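Local structure of isoform A of Peptidoglycan-recognition protein LB (Drosophila melanogaster, 7NSZ) at residues P37-V41 with G143-P147; I42-S46 with C162-L167; N76-F82 with G93-N97; H102-Y106 with L152-R158. The protein hydrolyses the amide link between N-acetylmuramoyl and L-amino acid residues of bacterial peptidoglycan with one zinc ion, probably turning biologically active cell-wall material into inactive fragments. The protein carries 1 engineered substitution. All coordinates share one frame; numbering follows the deposited sequence.

Interaction 1: P37-V41 with G143-P147; sequences PAPYV and GYIDP
Pro37 opens the contact by resting its ring on the backbone of 143-147: CB sits 3.4 Å from the carbonyl O of Gly143 and reaches the peptide nitrogen of Asp146 as well, while CA makes a CA-H...O contact with the O of Tyr144. The carbonyl O of Pro37 is tied to Asp146 through a water that donates to both that oxygen and OD1. Ala38 follows with two main-chain bonds. Its N donates to Tyr144 O at 2.8 Å, and its O receives the N-H of Asp146 at 2.8 Å, so that one residue is gripped from both its N-H and its carbonyl by the residues flanking Ile145. Pro39 then lays its CA 4.0 Å from CB of Asp146. A chi1 of -165° swings the carboxylate of that aspartate to where OD1 takes the shared water, and its other oxygen, OD2, takes a hydrogen bond from the N of Ala148. Beyond the corner at Pro39, Val41 returns to the contact: its CG2 meets CG2 of Ile145 at 4.1 Å, the two side chains crossing at about a right angle, with Ile136 and Val140 of helix 126-142 nearby. Gly143 ends that helix in a Schellman motif, and the chain passes at once into a parallel bridge between Ala38 and Ile145. This is a helix-to-strand connection of an alpha/beta fold, here returning helix 126-142 to the start of strand 38-45.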
loop_
_atom_site.group_PDB
_atom_site.type_symbol
_atom_site.label_atom_id
_atom_site.label_comp_id
_atom_site.label_asym_id
_atom_site.label_seq_id
_atom_site.Cartn_x
_atom_site.Cartn_y
_atom_site.Cartn_z
ATOM N N PRO A 37 -3.081 3.969 16.578
ATOM C CA PRO A 37 -2.637 2.922 15.666
ATOM C C PRO A 37 -3.722 2.616 14.639
ATOM O O PRO A 37 -4.883 2.603 14.934
ATOM C CB PRO A 37 -2.380 1.720 16.562
ATOM C CG PRO A 37 -3.288 1.948 17.725
ATOM C CD PRO A 37 -3.331 3.445 17.923
ATOM N N ALA A 38 -3.329 2.319 13.418
ATOM C CA ALA A 38 -4.320 2.061 12.355
ATOM C C ALA A 38 -4.969 0.704 12.578
ATOM O O ALA A 38 -4.285 -0.284 12.736
ATOM C CB ALA A 38 -3.645 2.052 11.021
ATOM N N PRO A 39 -6.309 0.628 12.562
ATOM C CA PRO A 39 -6.966 -0.651 12.754
ATOM C C PRO A 39 -7.061 -1.493 11.489
ATOM O O PRO A 39 -7.411 -2.639 11.628
ATOM C CB PRO A 39 -8.356 -0.235 13.269
ATOM C CG PRO A 39 -8.583 1.098 12.674
ATOM C CD PRO A 39 -7.228 1.773 12.716
ATOM N N TYR A 40 -6.747 -0.928 10.301
ATOM C CA TYR A 40 -6.791 -1.668 9.026
ATOM C C TYR A 40 -5.511 -1.504 8.229
ATOM O O TYR A 40 -4.833 -0.453 8.256
ATOM C CB TYR A 40 -7.932 -1.175 8.150
ATOM C CG TYR A 40 -9.288 -1.397 8.769
ATOM C CD1 TYR A 40 -9.873 -0.419 9.549
ATOM C CD2 TYR A 40 -9.921 -2.633 8.662
ATOM C CE1 TYR A 40 -11.111 -0.623 10.146
ATOM C CE2 TYR A 40 -11.155 -2.851 9.253
ATOM C CZ TYR A 40 -11.732 -1.855 9.990
ATOM O OH TYR A 40 -12.964 -2.149 10.534
ATOM N N VAL A 41 -5.228 -2.559 7.488
ATOM C CA VAL A 41 -4.204 -2.577 6.420
ATOM C C VAL A 41 -4.941 -2.947 5.149
ATOM O O VAL A 41 -5.606 -4.004 5.123
ATOM C CB VAL A 41 -3.054 -3.539 6.715
ATOM C CG1 VAL A 41 -2.093 -3.618 5.555
ATOM C CG2 VAL A 41 -2.346 -3.204 8.000
ATOM N N GLY A 143 3.967 0.583 16.915
ATOM C CA GLY A 143 2.715 1.111 17.438
ATOM C C GLY A 143 1.925 1.926 16.413
ATOM O O GLY A 143 0.920 2.522 16.806
ATOM N N TYR A 144 2.299 1.883 15.137
ATOM C CA TYR A 144 1.546 2.571 14.053
ATOM C C TYR A 144 0.367 1.738 13.563
ATOM O O TYR A 144 -0.575 2.316 12.956
ATOM C CB TYR A 144 2.439 2.892 12.841
ATOM C CG TYR A 144 3.615 3.786 13.155
ATOM C CD1 TYR A 144 4.877 3.424 12.738
ATOM C CD2 TYR A 144 3.474 4.986 13.815
ATOM C CE1 TYR A 144 5.993 4.204 12.985
ATOM C CE2 TYR A 144 4.581 5.767 14.106
ATOM C CZ TYR A 144 5.838 5.362 13.696
ATOM O OH TYR A 144 6.947 6.135 13.939
ATOM N N ILE A 145 0.442 0.411 13.704
ATOM C CA ILE A 145 -0.630 -0.518 13.259
ATOM C C ILE A 145 -1.167 -1.256 14.485
ATOM O O ILE A 145 -0.336 -1.744 15.288
ATOM C CB ILE A 145 -0.097 -1.504 12.211
ATOM C CG1 ILE A 145 0.407 -0.759 10.991
ATOM C CG2 ILE A 145 -1.202 -2.484 11.886
ATOM C CD1 ILE A 145 0.991 -1.612 9.925
ATOM N N ASP A 146 -2.469 -1.268 14.685
ATOM C CA ASP A 146 -3.068 -1.981 15.824
ATOM C C ASP A 146 -2.574 -3.422 15.823
ATOM O O ASP A 146 -2.554 -4.087 14.800
ATOM C CB ASP A 146 -4.578 -1.870 15.710
ATOM C CG ASP A 146 -5.266 -2.250 16.991
ATOM O OD1 ASP A 146 -5.795 -1.305 17.619
ATOM O OD2 ASP A 146 -5.219 -3.476 17.342
ATOM N N PRO A 147 -2.173 -3.986 16.988
ATOM C CA PRO A 147 -1.788 -5.391 17.039
ATOM C C PRO A 147 -2.897 -6.367 16.627
ATOM O O PRO A 147 -2.548 -7.408 16.194
ATOM C CB PRO A 147 -1.391 -5.637 18.509
ATOM C CG PRO A 147 -1.994 -4.489 19.271
ATOM C CD PRO A 147 -2.107 -3.328 18.300
HETATM O O HOH W 1 -6.659 0.752 16.519
#

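Interaction 2: I42-S46 with C162-L167; sequences IIHHS and CPGGRL. With ZN (zinc ion), chain B.
The zinc site of the amidase joins these segments: His44 ND1 binds the metal at 2.1 Å and Cys162 SG at 2.3 Å, with His154 as the third protein ligand. The thiolate sulfur has a second task, accepting the N-H of His45 at 3.4 Å from that nitrogen, a bond that probably draws some charge from the sulfur and helps fix its direction. With SG anti to the backbone N (chi1 -179°), Cys162 reaches across to lie at the edge of the His44 ring. The far nitrogen of that ring, NE2, is hydrogen-bonded to ND1 of His102, which holds the imidazole's rotation. His45 lies flat against the following turn: the carbonyl O of Pro163 stands over one face, 3.4 Å from CG, and the N of Gly164 lies above the same face, nearer the ring centre. Its ND1 is hydrogen-bonded to the N of Trp119. Without the imidazole, as with an alanine here, the Pro163-Gly164 peptide would probably lose its flat support and the Trp119 N-H its acceptor. Pro163, preceded by a cis peptide bond, has its CB 3.6 Å from the carbonyl C of His44. The same Pro163 CB lies 4.2 Å from Ile43 CG2. Gly164 is the N-cap of helix 165-171, whose Leu167 leans CD2 toward Ile43, so the helix begins beside the end of strand 38-45, while strands 110-115 and 149-153 flank that strand within the sheet.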
loop_
_atom_site.group_PDB
_atom_site.type_symbol
_atom_site.label_atom_id
_atom_site.label_comp_id
_atom_site.label_asym_id
_atom_site.label_seq_id
_atom_site.Cartn_x
_atom_site.Cartn_y
_atom_site.Cartn_z
ATOM N N ILE A 42 -4.837 -2.103 4.130
ATOM C CA ILE A 42 -5.509 -2.359 2.827
ATOM C C ILE A 42 -4.439 -2.596 1.793
ATOM O O ILE A 42 -3.544 -1.755 1.575
ATOM C CB ILE A 42 -6.403 -1.212 2.366
ATOM C CG1 ILE A 42 -7.245 -0.625 3.480
ATOM C CG2 ILE A 42 -7.214 -1.589 1.152
ATOM C CD1 ILE A 42 -8.186 -1.554 4.088
ATOM N N ILE A 43 -4.534 -3.710 1.096
ATOM C CA ILE A 43 -3.589 -4.092 0.031
ATOM C C ILE A 43 -4.119 -3.734 -1.337
ATOM O O ILE A 43 -5.309 -3.973 -1.632
ATOM C CB ILE A 43 -3.255 -5.604 0.094
ATOM C CG1 ILE A 43 -2.743 -6.017 1.468
ATOM C CG2 ILE A 43 -2.317 -5.997 -1.004
ATOM C CD1 ILE A 43 -1.502 -5.301 1.932
ATOM N N HIS A 44 -3.255 -3.183 -2.155
ATOM C CA HIS A 44 -3.492 -2.757 -3.548
ATOM C C HIS A 44 -2.457 -3.343 -4.469
ATOM O O HIS A 44 -1.321 -3.670 -4.028
ATOM C CB HIS A 44 -3.455 -1.201 -3.652
ATOM C CG HIS A 44 -4.349 -0.511 -2.700
ATOM N ND1 HIS A 44 -5.615 -0.112 -3.126
ATOM C CD2 HIS A 44 -4.230 -0.050 -1.452
ATOM C CE1 HIS A 44 -6.212 0.531 -2.182
ATOM N NE2 HIS A 44 -5.410 0.597 -1.097
ATOM N N HIS A 45 -2.776 -3.377 -5.775
ATOM C CA HIS A 45 -1.775 -3.427 -6.838
ATOM C C HIS A 45 -1.823 -2.103 -7.591
ATOM O O HIS A 45 -2.796 -1.340 -7.472
ATOM C CB HIS A 45 -1.853 -4.641 -7.788
ATOM C CG HIS A 45 -2.976 -4.588 -8.764
ATOM N ND1 HIS A 45 -2.980 -5.493 -9.806
ATOM C CD2 HIS A 45 -4.104 -3.878 -8.847
ATOM C CE1 HIS A 45 -4.075 -5.284 -10.501
ATOM N NE2 HIS A 45 -4.796 -4.379 -9.937
ATOM N N SER A 46 -0.778 -1.818 -8.345
ATOM C CA SER A 46 -0.774 -0.549 -9.096
ATOM C C SER A 46 -1.454 -0.714 -10.456
ATOM O O SER A 46 -2.003 0.287 -10.964
ATOM C CB SER A 46 0.623 0.028 -9.284
ATOM O OG SER A 46 1.478 -0.855 -9.995
ATOM N N CYS A 162 -8.838 -4.545 -7.935
ATOM C CA CYS A 162 -7.636 -4.366 -7.072
ATOM C C CYS A 162 -7.797 -5.193 -5.796
ATOM O O CYS A 162 -8.818 -5.121 -5.108
ATOM C CB CYS A 162 -7.474 -2.887 -6.776
ATOM S SG CYS A 162 -6.031 -2.575 -5.758
ATOM N N PRO A 163 -6.764 -5.949 -5.332
ATOM C CA PRO A 163 -5.377 -5.977 -5.827
ATOM C C PRO A 163 -5.002 -7.037 -6.869
ATOM O O PRO A 163 -3.880 -7.404 -6.990
ATOM C CB PRO A 163 -4.600 -6.248 -4.515
ATOM C CG PRO A 163 -5.521 -7.232 -3.765
ATOM C CD PRO A 163 -6.890 -6.629 -4.025
ATOM N N GLY A 164 -6.007 -7.439 -7.665
ATOM C CA GLY A 164 -5.857 -8.544 -8.634
ATOM C C GLY A 164 -6.250 -9.843 -7.979
ATOM O O GLY A 164 -5.974 -10.056 -6.830
ATOM N N GLY A 165 -6.900 -10.732 -8.730
ATOM C CA GLY A 165 -7.360 -12.003 -8.174
ATOM C C GLY A 165 -6.236 -12.831 -7.591
ATOM O O GLY A 165 -6.461 -13.401 -6.544
ATOM N N ARG A 166 -5.098 -12.943 -8.245
ATOM C CA ARG A 166 -4.020 -13.806 -7.723
ATOM C C ARG A 166 -3.473 -13.237 -6.402
ATOM O O ARG A 166 -3.269 -14.025 -5.433
ATOM C CB ARG A 166 -2.912 -13.996 -8.756
ATOM C CG ARG A 166 -1.855 -15.026 -8.367
ATOM C CD ARG A 166 -2.404 -16.430 -8.185
ATOM N NE ARG A 166 -1.490 -17.339 -7.535
ATOM C CZ ARG A 166 -1.415 -17.517 -6.214
ATOM N NH1 ARG A 166 -2.148 -16.742 -5.422
ATOM N NH2 ARG A 166 -0.592 -18.436 -5.693
ATOM N N LEU A 167 -3.174 -11.935 -6.347
ATOM C CA LEU A 167 -2.654 -11.349 -5.084
ATOM C C LEU A 167 -3.762 -11.342 -4.033
ATOM O O LEU A 167 -3.467 -11.557 -2.874
ATOM C CB LEU A 167 -2.128 -9.953 -5.406
ATOM C CG LEU A 167 -1.647 -9.157 -4.194
ATOM C CD1 LEU A 167 -0.638 -9.894 -3.328
ATOM C CD2 LEU A 167 -1.095 -7.809 -4.674
HETATM ZN ZN ZN B . -6.484 -0.491 -4.967
#

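Interaction 3: N76-F82 with G93-N97; sequences NDIGFSF and GRGFN. Engineered in segment 76-82: Phe80 (natural residue Tyr).
Arg94 reaches along the loop 76-82 as an extended rod. CB lies 3.8 Å from the O of Phe80, CG approaches the O of Ile78, and CD runs on past the same oxygen. NE then donates to Ile78 O at 2.8 Å, nearly straight at 174° and in the guanidinium plane. At the tip NH2 bonds to Asp77 O at 3.1 Å, its donor standing well above that carbonyl's plane, while NH1 turns to the O of Ile99. Three backbone carbonyls thus fix the orientation of the guanidinium. The carboxylate of Asp77 slides alongside without pairing with it; its OD2 forms a salt bridge with Arg20. Main-chain bonds continue the grip: Arg94 N to Phe80 O, and both Gly93 N and Gly95 N to the single oxygen of Ser81, the latter on a lone pair. Farther on, Phe82 turns its edge to the face of Phe96, CZ of Phe82 3.6 Å from CE1 of Phe96, with the planes at 55°. Gly93 must be small, since a side chain would strike Phe80 O. These loops clasp the base of the hairpin of strands 82-84 and 90-92, and from there the side chain of the engineered Phe80 points to the zinc site, replacing a tyrosine thought essential for coordinating the zinc-bound water.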
loop_
_atom_site.group_PDB
_atom_site.type_symbol
_atom_site.label_atom_id
_atom_site.label_comp_id
_atom_site.label_asym_id
_atom_site.label_seq_id
_atom_site.Cartn_x
_atom_site.Cartn_y
_atom_site.Cartn_z
ATOM N N ASN A 76 -3.570 15.427 -3.332
ATOM C CA ASN A 76 -2.519 16.130 -2.575
ATOM C C ASN A 76 -1.167 15.438 -2.717
ATOM O O ASN A 76 -0.133 16.048 -2.440
ATOM C CB ASN A 76 -2.839 16.209 -1.088
ATOM C CG ASN A 76 -3.996 17.136 -0.793
ATOM O OD1 ASN A 76 -4.626 17.024 0.271
ATOM N ND2 ASN A 76 -4.289 18.048 -1.708
ATOM N N ASP A 77 -1.170 14.141 -2.993
ATOM C CA ASP A 77 0.017 13.260 -2.959
ATOM C C ASP A 77 -0.334 11.945 -3.632
ATOM O O ASP A 77 -1.509 11.675 -3.896
ATOM C CB ASP A 77 0.512 13.021 -1.540
ATOM C CG ASP A 77 1.945 12.563 -1.394
ATOM O OD1 ASP A 77 2.682 12.612 -2.438
ATOM O OD2 ASP A 77 2.315 12.237 -0.253
ATOM N N ILE A 78 0.684 11.146 -3.899
ATOM C CA ILE A 78 0.456 9.704 -4.138
ATOM C C ILE A 78 -0.562 9.189 -3.119
ATOM O O ILE A 78 -0.506 9.543 -1.953
ATOM C CB ILE A 78 1.765 8.904 -4.059
ATOM C CG1 ILE A 78 1.555 7.518 -4.671
ATOM C CG2 ILE A 78 2.381 8.890 -2.685
ATOM C CD1 ILE A 78 2.830 6.727 -4.844
ATOM N N GLY A 79 -1.543 8.421 -3.570
ATOM C CA GLY A 79 -2.656 8.056 -2.652
ATOM C C GLY A 79 -2.305 7.011 -1.584
ATOM O O GLY A 79 -3.039 6.908 -0.622
ATOM N N PHE A 80 -1.242 6.262 -1.777
ATOM C CA PHE A 80 -0.874 5.118 -0.922
ATOM C C PHE A 80 0.011 5.550 0.240
ATOM O O PHE A 80 0.833 6.503 0.136
ATOM C CB PHE A 80 -0.159 4.075 -1.783
ATOM C CG PHE A 80 -0.973 3.630 -2.963
ATOM C CD1 PHE A 80 -2.151 2.896 -2.777
ATOM C CD2 PHE A 80 -0.576 3.894 -4.257
ATOM C CE1 PHE A 80 -2.917 2.471 -3.856
ATOM C CE2 PHE A 80 -1.325 3.456 -5.325
ATOM C CZ PHE A 80 -2.527 2.776 -5.123
ATOM N N SER A 81 -0.042 4.785 1.292
ATOM C CA SER A 81 0.839 4.981 2.471
ATOM C C SER A 81 2.267 4.573 2.138
ATOM O O SER A 81 3.243 5.254 2.526
ATOM C CB SER A 81 0.344 4.203 3.631
ATOM O OG SER A 81 -1.054 4.417 3.891
ATOM N N PHE A 82 2.389 3.418 1.465
ATOM C CA PHE A 82 3.691 2.795 1.130
ATOM C C PHE A 82 3.586 2.043 -0.192
ATOM O O PHE A 82 2.469 1.543 -0.519
ATOM C CB PHE A 82 4.186 1.793 2.187
ATOM C CG PHE A 82 4.487 2.446 3.508
ATOM C CD1 PHE A 82 3.533 2.526 4.479
ATOM C CD2 PHE A 82 5.726 2.972 3.783
ATOM C CE1 PHE A 82 3.765 3.196 5.664
ATOM C CE2 PHE A 82 5.963 3.665 4.975
ATOM C CZ PHE A 82 4.979 3.739 5.916
ATOM N N GLY A 93 5.321 6.370 0.945
ATOM C CA GLY A 93 4.326 7.225 0.291
ATOM C C GLY A 93 3.878 8.309 1.256
ATOM O O GLY A 93 4.728 9.057 1.769
ATOM N N ARG A 94 2.604 8.355 1.581
ATOM C CA ARG A 94 2.153 9.298 2.632
ATOM C C ARG A 94 2.694 8.906 3.987
ATOM O O ARG A 94 2.776 9.791 4.864
ATOM C CB ARG A 94 0.637 9.362 2.662
ATOM C CG ARG A 94 0.049 9.849 1.361
ATOM C CD ARG A 94 -1.364 10.365 1.452
ATOM N NE ARG A 94 -1.926 10.614 0.150
ATOM C CZ ARG A 94 -2.989 11.348 -0.103
ATOM N NH1 ARG A 94 -3.772 11.718 0.906
ATOM N NH2 ARG A 94 -3.278 11.626 -1.346
ATOM N N GLY A 95 2.964 7.627 4.224
ATOM C CA GLY A 95 3.512 7.196 5.519
ATOM C C GLY A 95 2.439 6.898 6.529
ATOM O O GLY A 95 1.241 6.922 6.244
ATOM N N PHE A 96 2.889 6.513 7.710
ATOM C CA PHE A 96 1.981 6.136 8.807
ATOM C C PHE A 96 1.245 7.349 9.379
ATOM O O PHE A 96 1.812 8.435 9.456
ATOM C CB PHE A 96 2.752 5.449 9.924
ATOM C CG PHE A 96 3.344 4.116 9.548
ATOM C CD1 PHE A 96 4.699 3.902 9.571
ATOM C CD2 PHE A 96 2.500 3.061 9.334
ATOM C CE1 PHE A 96 5.197 2.637 9.287
ATOM C CE2 PHE A 96 2.986 1.785 9.053
ATOM C CZ PHE A 96 4.345 1.586 9.025
ATOM N N ASN A 97 -0.017 7.177 9.707
ATOM C CA ASN A 97 -0.864 8.160 10.424
ATOM C C ASN A 97 -1.091 9.388 9.560
ATOM O O ASN A 97 -1.434 10.450 10.105
ATOM C CB ASN A 97 -0.272 8.527 11.788
ATOM C CG ASN A 97 -0.534 7.444 12.800
ATOM O OD1 ASN A 97 0.202 6.481 12.860
ATOM N ND2 ASN A 97 -1.637 7.574 13.528
HETATM O O HOH W 2 -1.013 7.001 4.703
#

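Interaction 4: H102-Y106 with L152-R158; sequences HAPKY and LGHRQVR. With ZN (zinc ion), chain B.
Val157 is the bump of this contact, its methyls pressed between Tyr106 and Ala103. CG1 touches CE1 of the Tyr106 ring at 3.5 Å, approaching obliquely, and CG2 comes 4.3 Å from CB of Ala103. Across the ring from there, CE2 of Tyr106 meets CD1 of Leu152 at 4.0 Å, so the phenol wedges into the hollow between leucine and valine. A serine in place of Tyr106 would probably open a gap between Leu152 and Val157 and leave Tyr40, whose ring meets it edge-to-face, without its mate. Beside this cluster Pro104 forms a second bump. Its ring lies against the bent chain of Arg158, CD of Pro104 3.8 Å from CG of Arg158, with the two side chains crossing at about a right angle. A water donates to the carbonyl O of Pro104 and to that of Val157, bridging the two segments. Deeper, the carbonyl O of His102 stands over one face of the His154 ring, 3.5 Å from CE1, offset toward its rim. CG anti to the backbone N (chi1 -169°) carries that imidazole to the zinc, which ND1 binds at 2.1 Å. No direct hydrogen bond crosses the contact; it is a fit of surfaces. The loop 102-106 thereby lies against the end of edge strand 149-153 and the turn of helix-like backbone after it, beside strand 38-45, with helix 165-171 meeting the side chains of Arg155 and Gln156.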
loop_
_atom_site.group_PDB
_atom_site.type_symbol
_atom_site.label_atom_id
_atom_site.label_comp_id
_atom_site.label_asym_id
_atom_site.label_seq_id
_atom_site.Cartn_x
_atom_site.Cartn_y
_atom_site.Cartn_z
ATOM N N HIS A 102 -6.659 6.182 -1.013
ATOM C CA HIS A 102 -6.593 4.844 -1.641
ATOM C C HIS A 102 -7.845 4.008 -1.379
ATOM O O HIS A 102 -8.024 3.069 -2.128
ATOM C CB HIS A 102 -5.300 4.110 -1.229
ATOM C CG HIS A 102 -5.226 3.807 0.225
ATOM N ND1 HIS A 102 -5.768 2.672 0.814
ATOM C CD2 HIS A 102 -4.771 4.567 1.250
ATOM C CE1 HIS A 102 -5.655 2.797 2.125
ATOM N NE2 HIS A 102 -5.078 3.991 2.438
ATOM N N ALA A 103 -8.569 4.228 -0.311
ATOM C CA ALA A 103 -9.681 3.323 0.042
ATOM C C ALA A 103 -10.758 4.146 0.729
ATOM O O ALA A 103 -10.666 4.424 1.893
ATOM C CB ALA A 103 -9.184 2.227 0.945
ATOM N N PRO A 104 -11.806 4.541 -0.036
ATOM C CA PRO A 104 -12.919 5.302 0.567
ATOM C C PRO A 104 -13.457 4.659 1.849
ATOM O O PRO A 104 -13.638 3.446 1.876
ATOM C CB PRO A 104 -13.957 5.307 -0.570
ATOM C CG PRO A 104 -13.148 5.197 -1.845
ATOM C CD PRO A 104 -11.952 4.306 -1.472
ATOM N N LYS A 105 -13.665 5.470 2.868
ATOM C CA LYS A 105 -14.185 5.103 4.199
ATOM C C LYS A 105 -13.071 4.515 5.065
ATOM O O LYS A 105 -13.310 4.370 6.281
ATOM C CB LYS A 105 -15.318 4.060 4.149
ATOM C CG LYS A 105 -16.471 4.317 3.211
ATOM C CD LYS A 105 -17.252 5.455 3.693
ATOM C CE LYS A 105 -18.562 5.625 2.954
ATOM N NZ LYS A 105 -19.382 6.667 3.591
ATOM N N TYR A 106 -11.862 4.284 4.523
ATOM C CA TYR A 106 -10.736 3.751 5.326
ATOM C C TYR A 106 -9.516 4.651 5.319
ATOM O O TYR A 106 -8.494 4.290 5.901
ATOM C CB TYR A 106 -10.343 2.375 4.800
ATOM C CG TYR A 106 -11.385 1.330 5.113
ATOM C CD1 TYR A 106 -12.538 1.186 4.357
ATOM C CD2 TYR A 106 -11.223 0.500 6.199
ATOM C CE1 TYR A 106 -13.488 0.224 4.659
ATOM C CE2 TYR A 106 -12.174 -0.432 6.560
ATOM C CZ TYR A 106 -13.295 -0.580 5.769
ATOM O OH TYR A 106 -14.214 -1.544 6.074
ATOM N N LEU A 152 -7.283 -6.329 4.610
ATOM C CA LEU A 152 -8.293 -6.365 3.521
ATOM C C LEU A 152 -7.639 -6.072 2.186
ATOM O O LEU A 152 -6.575 -5.464 2.147
ATOM C CB LEU A 152 -9.352 -5.284 3.760
ATOM C CG LEU A 152 -10.119 -5.325 5.053
ATOM C CD1 LEU A 152 -10.909 -4.016 5.228
ATOM C CD2 LEU A 152 -11.058 -6.532 5.112
ATOM N N GLY A 153 -8.198 -6.545 1.102
ATOM C CA GLY A 153 -7.900 -6.024 -0.220
ATOM C C GLY A 153 -8.870 -4.912 -0.558
ATOM O O GLY A 153 -9.998 -4.858 -0.060
ATOM N N HIS A 154 -8.436 -4.023 -1.420
ATOM C CA HIS A 154 -9.287 -2.914 -1.898
ATOM C C HIS A 154 -10.657 -3.381 -2.386
ATOM O O HIS A 154 -11.637 -2.735 -2.041
ATOM C CB HIS A 154 -8.508 -2.181 -2.961
ATOM C CG HIS A 154 -9.046 -0.864 -3.414
ATOM N ND1 HIS A 154 -8.436 -0.138 -4.389
ATOM C CD2 HIS A 154 -10.193 -0.208 -3.155
ATOM C CE1 HIS A 154 -9.157 0.932 -4.659
ATOM N NE2 HIS A 154 -10.203 0.950 -3.898
ATOM N N ARG A 155 -10.693 -4.511 -3.085
ATOM C CA ARG A 155 -11.958 -5.028 -3.679
ATOM C C ARG A 155 -12.966 -5.318 -2.570
ATOM O O ARG A 155 -14.151 -5.474 -2.940
ATOM C CB ARG A 155 -11.662 -6.271 -4.504
ATOM C CG ARG A 155 -11.057 -7.417 -3.727
ATOM C CD ARG A 155 -11.148 -8.768 -4.438
ATOM N NE ARG A 155 -10.428 -8.703 -5.695
ATOM C CZ ARG A 155 -10.428 -9.667 -6.615
ATOM N NH1 ARG A 155 -11.031 -10.810 -6.334
ATOM N NH2 ARG A 155 -9.808 -9.523 -7.756
ATOM N N GLN A 156 -12.630 -5.485 -1.308
ATOM C CA GLN A 156 -13.597 -5.755 -0.236
ATOM C C GLN A 156 -14.336 -4.506 0.195
ATOM O O GLN A 156 -15.363 -4.664 0.890
ATOM C CB GLN A 156 -12.864 -6.411 0.925
ATOM C CG GLN A 156 -12.363 -7.788 0.544
ATOM C CD GLN A 156 -11.565 -8.393 1.658
ATOM O OE1 GLN A 156 -10.353 -8.166 1.818
ATOM N NE2 GLN A 156 -12.187 -9.175 2.517
ATOM N N VAL A 157 -13.892 -3.310 -0.211
ATOM C CA VAL A 157 -14.542 -2.065 0.294
ATOM C C VAL A 157 -15.045 -1.191 -0.868
ATOM O O VAL A 157 -15.641 -0.155 -0.536
ATOM C CB VAL A 157 -13.597 -1.332 1.272
ATOM C CG1 VAL A 157 -13.097 -2.310 2.340
ATOM C CG2 VAL A 157 -12.396 -0.684 0.604
ATOM N N ARG A 158 -14.738 -1.550 -2.109
ATOM C CA ARG A 158 -15.191 -0.750 -3.267
ATOM C C ARG A 158 -15.307 -1.660 -4.449
ATOM O O ARG A 158 -14.767 -2.776 -4.491
ATOM C CB ARG A 158 -14.202 0.363 -3.626
ATOM C CG ARG A 158 -14.232 1.534 -2.666
ATOM C CD ARG A 158 -15.537 2.268 -2.681
ATOM N NE ARG A 158 -15.975 2.625 -4.017
ATOM C CZ ARG A 158 -17.212 2.987 -4.310
ATOM N NH1 ARG A 158 -18.110 3.098 -3.338
ATOM N NH2 ARG A 158 -17.517 3.208 -5.577
HETATM ZN ZN ZN B . -6.484 -0.491 -4.967
HETATM O O HOH W 3 -15.862 1.918 1.053
#

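Strand 38-45 is the thread through this set: interaction 1 uses its start and interaction 2 its end, with centres 20 Å apart. Strand 149-153, its neighbour in the mixed sheet, brings in interaction 4, about 11 Å from the centre of interaction 2. Along the chain interaction 3 is nested inside the loops closed by interactions 1 and 2 and closes before interaction 4 opens. It touches interaction 1 where Phe96 meets Tyr144, and interaction 2 where Phe80 meets His44. Interactions 2 and 4 thus gather zinc ligands far apart in sequence around a single metal, with Phe80 of interaction 3 beside them, while interaction 1 joins the far end of strand 38-45 to the fold.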